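Local coordinates for protein indole-3-acetic acid-amido synthetase GH3.15 (Arabidopsis thaliana, PDB 6E1Q) that conjugates glutamine, and possibly cysteine, to indole-3-butyric acid, and glutamine to the herbicide 4-(2,4-dichlorophenoxy)butanoate, using ATP to adenylate the acyl acid, at residues Q307-P310 against L311-Y315; A537-E540 against L541-F544. One frame throughout, in Å; residues are numbered along the deposited sequence.

Interaction 1: Q307-P310 against L311-Y315; sequences QYIP and LLEFY
Glu313 N donates to Ile309 O at 2.8 Å and Leu312 N to Tyr308 O at 2.9 Å, both bonds nearly straight. Phe314 N reaches Pro310 O at 3.1 Å, bent more. These are i to i+4 bonds of the first turns of helix 309-316. Leu311 N is served by a water that accepts from it at 3.0 Å and donates to Gln307 O at 2.8 Å, bridging the incoming chain to the helix start. Pro310, with no N-H to give, sits in the first turn, where none is needed.

Outside the backbone, Ile309 and Glu313 run side by side. Ile309 CG2 stands anti to the backbone N (CG1 at chi1 -72°), which brings this methyl to 3.6 Å from Glu313 OE2, alongside the extended acid chain. On the buried flank Leu311 touches Leu224 of helix 220-243 and Met461 and Met463 of strand 461-470. The helix is the crossover of a beta-alpha-beta unit, between strands 297-298 and 321-327. At its start the N-H groups of Leu311 to Phe314 all find an acceptor, the first of them a water, while the acid meets the isoleucine methyl by van der Waals contact alone.

Interaction 2: A537-E540 against L541-F544; sequences AFDE and LMNF
Leu541 packs against Phe538, three residues earlier in helix 537-547. Its CB lies 3.6 Å from Ala537 O, the carbonyl that also accepts the bond from Leu541 N at 3.0 Å. CG is anti to the backbone N (chi1 -177°), and from there CD2 extends alongside the phenyl group, 4.0 Å from Phe538 CD1 and slightly farther from CE1. The methyl meets the ring obliquely, and the two side chains point the same way.

The backbone is an alpha-helix in the C-terminal domain, following strand 529-533. Its side chains rest on helix 564-571 (Leu541 on Ala566), on strand 461-470 (Phe538 on Asp464 and Thr466) and on helix 220-243, where Asp539 and Met542 touch Lys228 and Lys225 respectively. Phe538 N, in the first turn, is taken by the carboxylate of Glu483, and on the exposed side Glu540 reaches out in an extended chain whose OE1 accepts from Asn573 ND2. Met542 N donates to Phe538 O at 3.0 Å. Asn543 N to Asp539 O, at 2.9 Å, is straighter.

Asn543 folds back over that same carbonyl: with CG beside its own backbone N (chi1 -72°), the amide carbon CG comes to 3.4 Å from Asp539 O, although the angle at ND2 is too poor for a hydrogen bond.

Overall arrangement
Interactions 1 and 2 come from different domains, the N-terminal and the C-terminal, with centres 19 Å apart and nearest atoms about 7 Å apart, so they do not touch. Common neighbours join them instead: helix 220-243 and strand 461-470 are met by side chains of both, and Thr557 is touched by Phe538 and weakly hydrogen-bonded to Tyr308. Interaction 1 lies nearer the ATP and ligand sites. The side chain of Ile309 is about 7 Å from that of the ATP-binding Thr302, and the side chain of Leu312 is about 10 Å from a bound (2,4-dichlorophenoxy)acetic acid. Interaction 2 lies away from the known binding sites.

Interaction 1: Q307-P310 against L311-Y315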
ATOM      1  N   GLN A 307      -1.379   9.994  -5.412  1.00 32.91           N
ATOM      2  CA  GLN A 307      -2.361  10.612  -6.293  1.00 26.91           C
ATOM      3  C   GLN A 307      -3.672  10.917  -5.578  1.00 34.24           C
ATOM      4  O   GLN A 307      -4.379  11.851  -5.968  1.00 29.34           O
ATOM      5  CB  GLN A 307      -2.640   9.696  -7.486  1.00 32.28           C
ATOM      6  CG  GLN A 307      -1.450   9.525  -8.438  1.00 40.97           C
ATOM      7  CD  GLN A 307      -1.086  10.814  -9.186  1.00 50.16           C
ATOM      8  OE1 GLN A 307      -1.965  11.573  -9.629  1.00 46.68           O
ATOM      9  NE2 GLN A 307       0.214  11.055  -9.338  1.00 40.99           N
ATOM     10  N   TYR A 308      -4.025  10.136  -4.559  1.00 27.14           N
ATOM     11  CA  TYR A 308      -5.307  10.258  -3.882  1.00 29.77           C
ATOM     12  C   TYR A 308      -5.271  11.231  -2.716  1.00 31.09           C
ATOM     13  O   TYR A 308      -6.305  11.447  -2.073  1.00 36.12           O
ATOM     14  CB  TYR A 308      -5.767   8.885  -3.394  1.00 23.14           C
ATOM     15  CG  TYR A 308      -5.804   7.869  -4.522  1.00 31.15           C
ATOM     16  CD1 TYR A 308      -6.872   7.825  -5.410  1.00 23.08           C
ATOM     17  CD2 TYR A 308      -4.735   6.978  -4.724  1.00 35.33           C
ATOM     18  CE1 TYR A 308      -6.884   6.903  -6.471  1.00 32.75           C
ATOM     19  CE2 TYR A 308      -4.738   6.046  -5.770  1.00 27.16           C
ATOM     20  CZ  TYR A 308      -5.806   6.015  -6.641  1.00 32.48           C
ATOM     21  OH  TYR A 308      -5.800   5.100  -7.677  1.00 28.71           O
ATOM     22  N   ILE A 309      -4.115  11.817  -2.433  1.00 26.78           N
ATOM     23  CA  ILE A 309      -4.008  12.693  -1.269  1.00 32.86           C
ATOM     24  C   ILE A 309      -4.987  13.874  -1.347  1.00 35.85           C
ATOM     25  O   ILE A 309      -5.702  14.096  -0.358  1.00 34.63           O
ATOM     26  CB  ILE A 309      -2.541  13.142  -1.081  1.00 31.40           C
ATOM     27  CG1 ILE A 309      -1.684  11.982  -0.584  1.00 31.10           C
ATOM     28  CG2 ILE A 309      -2.448  14.309  -0.107  1.00 31.53           C
ATOM     29  CD1 ILE A 309      -0.186  12.333  -0.595  1.00 35.50           C
ATOM     30  N   PRO A 310      -5.070  14.620  -2.446  1.00 39.28           N
ATOM     31  CA  PRO A 310      -6.022  15.750  -2.453  1.00 41.21           C
ATOM     32  C   PRO A 310      -7.452  15.331  -2.177  1.00 38.87           C
ATOM     33  O   PRO A 310      -8.162  16.010  -1.427  1.00 33.96           O
ATOM     34  CB  PRO A 310      -5.854  16.342  -3.865  1.00 37.89           C
ATOM     35  CG  PRO A 310      -4.449  16.006  -4.243  1.00 33.79           C
ATOM     36  CD  PRO A 310      -4.211  14.629  -3.650  1.00 40.15           C
ATOM     37  N   LEU A 311      -7.897  14.215  -2.747  1.00 35.71           N
ATOM     38  CA  LEU A 311      -9.271  13.791  -2.523  1.00 33.71           C
ATOM     39  C   LEU A 311      -9.473  13.283  -1.097  1.00 31.06           C
ATOM     40  O   LEU A 311     -10.492  13.587  -0.460  1.00 28.73           O
ATOM     41  CB  LEU A 311      -9.658  12.721  -3.539  1.00 33.50           C
ATOM     42  CG  LEU A 311     -11.105  12.257  -3.403  1.00 36.66           C
ATOM     43  CD1 LEU A 311     -12.086  13.412  -3.589  1.00 35.68           C
ATOM     44  CD2 LEU A 311     -11.374  11.129  -4.390  1.00 39.35           C
ATOM     45  N   LEU A 312      -8.513  12.521  -0.573  1.00 28.83           N
ATOM     46  CA  LEU A 312      -8.651  12.034   0.794  1.00 30.22           C
ATOM     47  C   LEU A 312      -8.631  13.193   1.783  1.00 35.47           C
ATOM     48  O   LEU A 312      -9.366  13.181   2.779  1.00 30.20           O
ATOM     49  CB  LEU A 312      -7.549  11.018   1.103  1.00 30.70           C
ATOM     50  CG  LEU A 312      -7.522  10.372   2.485  1.00 33.61           C
ATOM     51  CD1 LEU A 312      -8.875   9.724   2.791  1.00 35.46           C
ATOM     52  CD2 LEU A 312      -6.384   9.349   2.593  1.00 26.54           C
ATOM     53  N   GLU A 313      -7.827  14.228   1.508  1.00 26.28           N
ATOM     54  CA  GLU A 313      -7.832  15.394   2.388  1.00 28.62           C
ATOM     55  C   GLU A 313      -9.183  16.099   2.342  1.00 32.50           C
ATOM     56  O   GLU A 313      -9.655  16.612   3.358  1.00 32.74           O
ATOM     57  CB  GLU A 313      -6.705  16.360   2.007  1.00 28.46           C
ATOM     58  CG  GLU A 313      -5.306  15.799   2.307  1.00 35.24           C
ATOM     59  CD  GLU A 313      -4.170  16.792   2.047  1.00 41.88           C
ATOM     60  OE1 GLU A 313      -4.359  17.735   1.250  1.00 44.27           O
ATOM     61  OE2 GLU A 313      -3.071  16.607   2.624  1.00 44.08           O
ATOM     62  N   PHE A 314      -9.811  16.139   1.168  1.00 29.83           N
ATOM     63  CA  PHE A 314     -11.153  16.701   1.056  1.00 29.12           C
ATOM     64  C   PHE A 314     -12.130  15.990   1.994  1.00 36.37           C
ATOM     65  O   PHE A 314     -12.930  16.633   2.688  1.00 35.54           O
ATOM     66  CB  PHE A 314     -11.623  16.602  -0.395  1.00 34.38           C
ATOM     67  CG  PHE A 314     -13.070  16.958  -0.598  1.00 37.40           C
ATOM     68  CD1 PHE A 314     -13.480  18.275  -0.576  1.00 30.27           C
ATOM     69  CD2 PHE A 314     -14.022  15.968  -0.804  1.00 36.29           C
ATOM     70  CE1 PHE A 314     -14.818  18.607  -0.772  1.00 32.29           C
ATOM     71  CE2 PHE A 314     -15.337  16.293  -0.998  1.00 35.47           C
ATOM     72  CZ  PHE A 314     -15.735  17.627  -0.986  1.00 32.36           C
ATOM     73  N   TYR A 315     -12.080  14.662   2.031  1.00 30.61           N
ATOM     74  CA  TYR A 315     -12.945  13.904   2.932  1.00 34.92           C
ATOM     75  C   TYR A 315     -12.484  13.937   4.387  1.00 36.46           C
ATOM     76  O   TYR A 315     -13.257  13.548   5.263  1.00 31.17           O
ATOM     77  CB  TYR A 315     -13.026  12.446   2.470  1.00 32.04           C
ATOM     78  CG  TYR A 315     -13.783  12.270   1.178  1.00 29.34           C
ATOM     79  CD1 TYR A 315     -15.071  12.770   1.031  1.00 36.35           C
ATOM     80  CD2 TYR A 315     -13.197  11.636   0.090  1.00 36.56           C
ATOM     81  CE1 TYR A 315     -15.767  12.614  -0.172  1.00 38.64           C
ATOM     82  CE2 TYR A 315     -13.884  11.475  -1.102  1.00 37.13           C
ATOM     83  CZ  TYR A 315     -15.154  11.970  -1.233  1.00 37.98           C
ATOM     84  OH  TYR A 315     -15.824  11.808  -2.426  1.00 48.15           O
TER
HETATM   85  O   HOH W   1      -6.730  13.222  -5.359  1.00 36.73           O

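Interaction 2: A537-E540 against L541-F544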
ATOM      1  N   ALA A 537     -16.062   4.838 -13.896  1.00 47.34           N
ATOM      2  CA  ALA A 537     -15.275   3.996 -14.793  1.00 42.55           C
ATOM      3  C   ALA A 537     -14.264   3.154 -14.028  1.00 43.04           C
ATOM      4  O   ALA A 537     -14.025   1.994 -14.373  1.00 38.42           O
ATOM      5  CB  ALA A 537     -14.545   4.855 -15.820  1.00 38.44           C
ATOM      6  N   PHE A 538     -13.634   3.727 -13.004  1.00 41.62           N
ATOM      7  CA  PHE A 538     -12.548   3.022 -12.347  1.00 37.80           C
ATOM      8  C   PHE A 538     -13.047   2.059 -11.277  1.00 44.12           C
ATOM      9  O   PHE A 538     -12.312   1.138 -10.912  1.00 37.60           O
ATOM     10  CB  PHE A 538     -11.548   4.033 -11.790  1.00 33.72           C
ATOM     11  CG  PHE A 538     -10.609   4.540 -12.836  1.00 39.18           C
ATOM     12  CD1 PHE A 538      -9.458   3.828 -13.144  1.00 31.08           C
ATOM     13  CD2 PHE A 538     -10.906   5.686 -13.561  1.00 34.16           C
ATOM     14  CE1 PHE A 538      -8.589   4.264 -14.144  1.00 32.63           C
ATOM     15  CE2 PHE A 538     -10.043   6.139 -14.572  1.00 34.14           C
ATOM     16  CZ  PHE A 538      -8.881   5.423 -14.859  1.00 33.77           C
ATOM     17  N   ASP A 539     -14.285   2.231 -10.798  1.00 38.41           N
ATOM     18  CA  ASP A 539     -14.940   1.168 -10.033  1.00 48.37           C
ATOM     19  C   ASP A 539     -15.350   0.003 -10.923  1.00 46.99           C
ATOM     20  O   ASP A 539     -15.234  -1.156 -10.515  1.00 46.08           O
ATOM     21  CB  ASP A 539     -16.157   1.702  -9.296  1.00 55.11           C
ATOM     22  CG  ASP A 539     -15.779   2.591  -8.168  1.00 69.94           C
ATOM     23  OD1 ASP A 539     -14.568   2.647  -7.858  1.00 75.65           O
ATOM     24  OD2 ASP A 539     -16.683   3.208  -7.578  1.00 81.08           O
ATOM     25  N   GLU A 540     -15.836   0.281 -12.137  1.00 48.62           N
ATOM     26  CA  GLU A 540     -16.106  -0.809 -13.073  1.00 49.86           C
ATOM     27  C   GLU A 540     -14.827  -1.574 -13.390  1.00 48.49           C
ATOM     28  O   GLU A 540     -14.824  -2.810 -13.439  1.00 50.16           O
ATOM     29  CB  GLU A 540     -16.742  -0.277 -14.366  1.00 49.22           C
ATOM     30  CG  GLU A 540     -17.021  -1.388 -15.417  1.00 56.52           C
ATOM     31  CD  GLU A 540     -17.728  -0.879 -16.691  1.00 67.02           C
ATOM     32  OE1 GLU A 540     -18.066   0.318 -16.755  1.00 66.61           O
ATOM     33  OE2 GLU A 540     -17.947  -1.678 -17.631  1.00 65.28           O
ATOM     34  N   LEU A 541     -13.732  -0.851 -13.614  1.00 42.59           N
ATOM     35  CA  LEU A 541     -12.454  -1.499 -13.859  1.00 40.62           C
ATOM     36  C   LEU A 541     -12.087  -2.387 -12.687  1.00 36.61           C
ATOM     37  O   LEU A 541     -11.716  -3.552 -12.860  1.00 42.63           O
ATOM     38  CB  LEU A 541     -11.367  -0.442 -14.099  1.00 36.17           C
ATOM     39  CG  LEU A 541      -9.977  -1.000 -14.433  1.00 32.49           C
ATOM     40  CD1 LEU A 541     -10.002  -1.748 -15.784  1.00 34.87           C
ATOM     41  CD2 LEU A 541      -8.930   0.092 -14.462  1.00 30.61           C
ATOM     42  N   MET A 542     -12.213  -1.848 -11.475  1.00 34.00           N
ATOM     43  CA  MET A 542     -11.865  -2.601 -10.280  1.00 34.53           C
ATOM     44  C   MET A 542     -12.700  -3.866 -10.157  1.00 39.39           C
ATOM     45  O   MET A 542     -12.164  -4.947  -9.878  1.00 38.23           O
ATOM     46  CB  MET A 542     -12.045  -1.717  -9.047  1.00 31.84           C
ATOM     47  CG  MET A 542     -12.189  -2.508  -7.765  1.00 35.74           C
ATOM     48  SD  MET A 542     -11.811  -1.553  -6.311  1.00 42.69           S
ATOM     49  CE  MET A 542     -13.494  -1.068  -6.094  1.00 49.47           C
ATOM     50  N   ASN A 543     -14.016  -3.753 -10.361  1.00 37.19           N
ATOM     51  CA  ASN A 543     -14.886  -4.919 -10.204  1.00 46.94           C
ATOM     52  C   ASN A 543     -14.569  -5.980 -11.249  1.00 43.66           C
ATOM     53  O   ASN A 543     -14.760  -7.183 -11.010  1.00 46.05           O
ATOM     54  CB  ASN A 543     -16.356  -4.497 -10.288  1.00 42.19           C
ATOM     55  CG  ASN A 543     -16.808  -3.729  -9.056  1.00 49.09           C
ATOM     56  OD1 ASN A 543     -16.282  -3.924  -7.961  1.00 51.77           O
ATOM     57  ND2 ASN A 543     -17.804  -2.871  -9.223  1.00 53.86           N
ATOM     58  N   PHE A 544     -14.078  -5.547 -12.407  1.00 43.50           N
ATOM     59  CA  PHE A 544     -13.633  -6.489 -13.422  1.00 42.51           C
ATOM     60  C   PHE A 544     -12.490  -7.353 -12.894  1.00 41.35           C
ATOM     61  O   PHE A 544     -12.518  -8.584 -13.013  1.00 40.70           O
ATOM     62  CB  PHE A 544     -13.211  -5.720 -14.677  1.00 43.94           C
ATOM     63  CG  PHE A 544     -12.534  -6.575 -15.694  1.00 49.94           C
ATOM     64  CD1 PHE A 544     -13.271  -7.402 -16.524  1.00 53.09           C
ATOM     65  CD2 PHE A 544     -11.150  -6.571 -15.801  1.00 48.26           C
ATOM     66  CE1 PHE A 544     -12.639  -8.205 -17.455  1.00 51.95           C
ATOM     67  CE2 PHE A 544     -10.508  -7.373 -16.730  1.00 47.53           C
ATOM     68  CZ  PHE A 544     -11.251  -8.188 -17.555  1.00 51.90           C
TER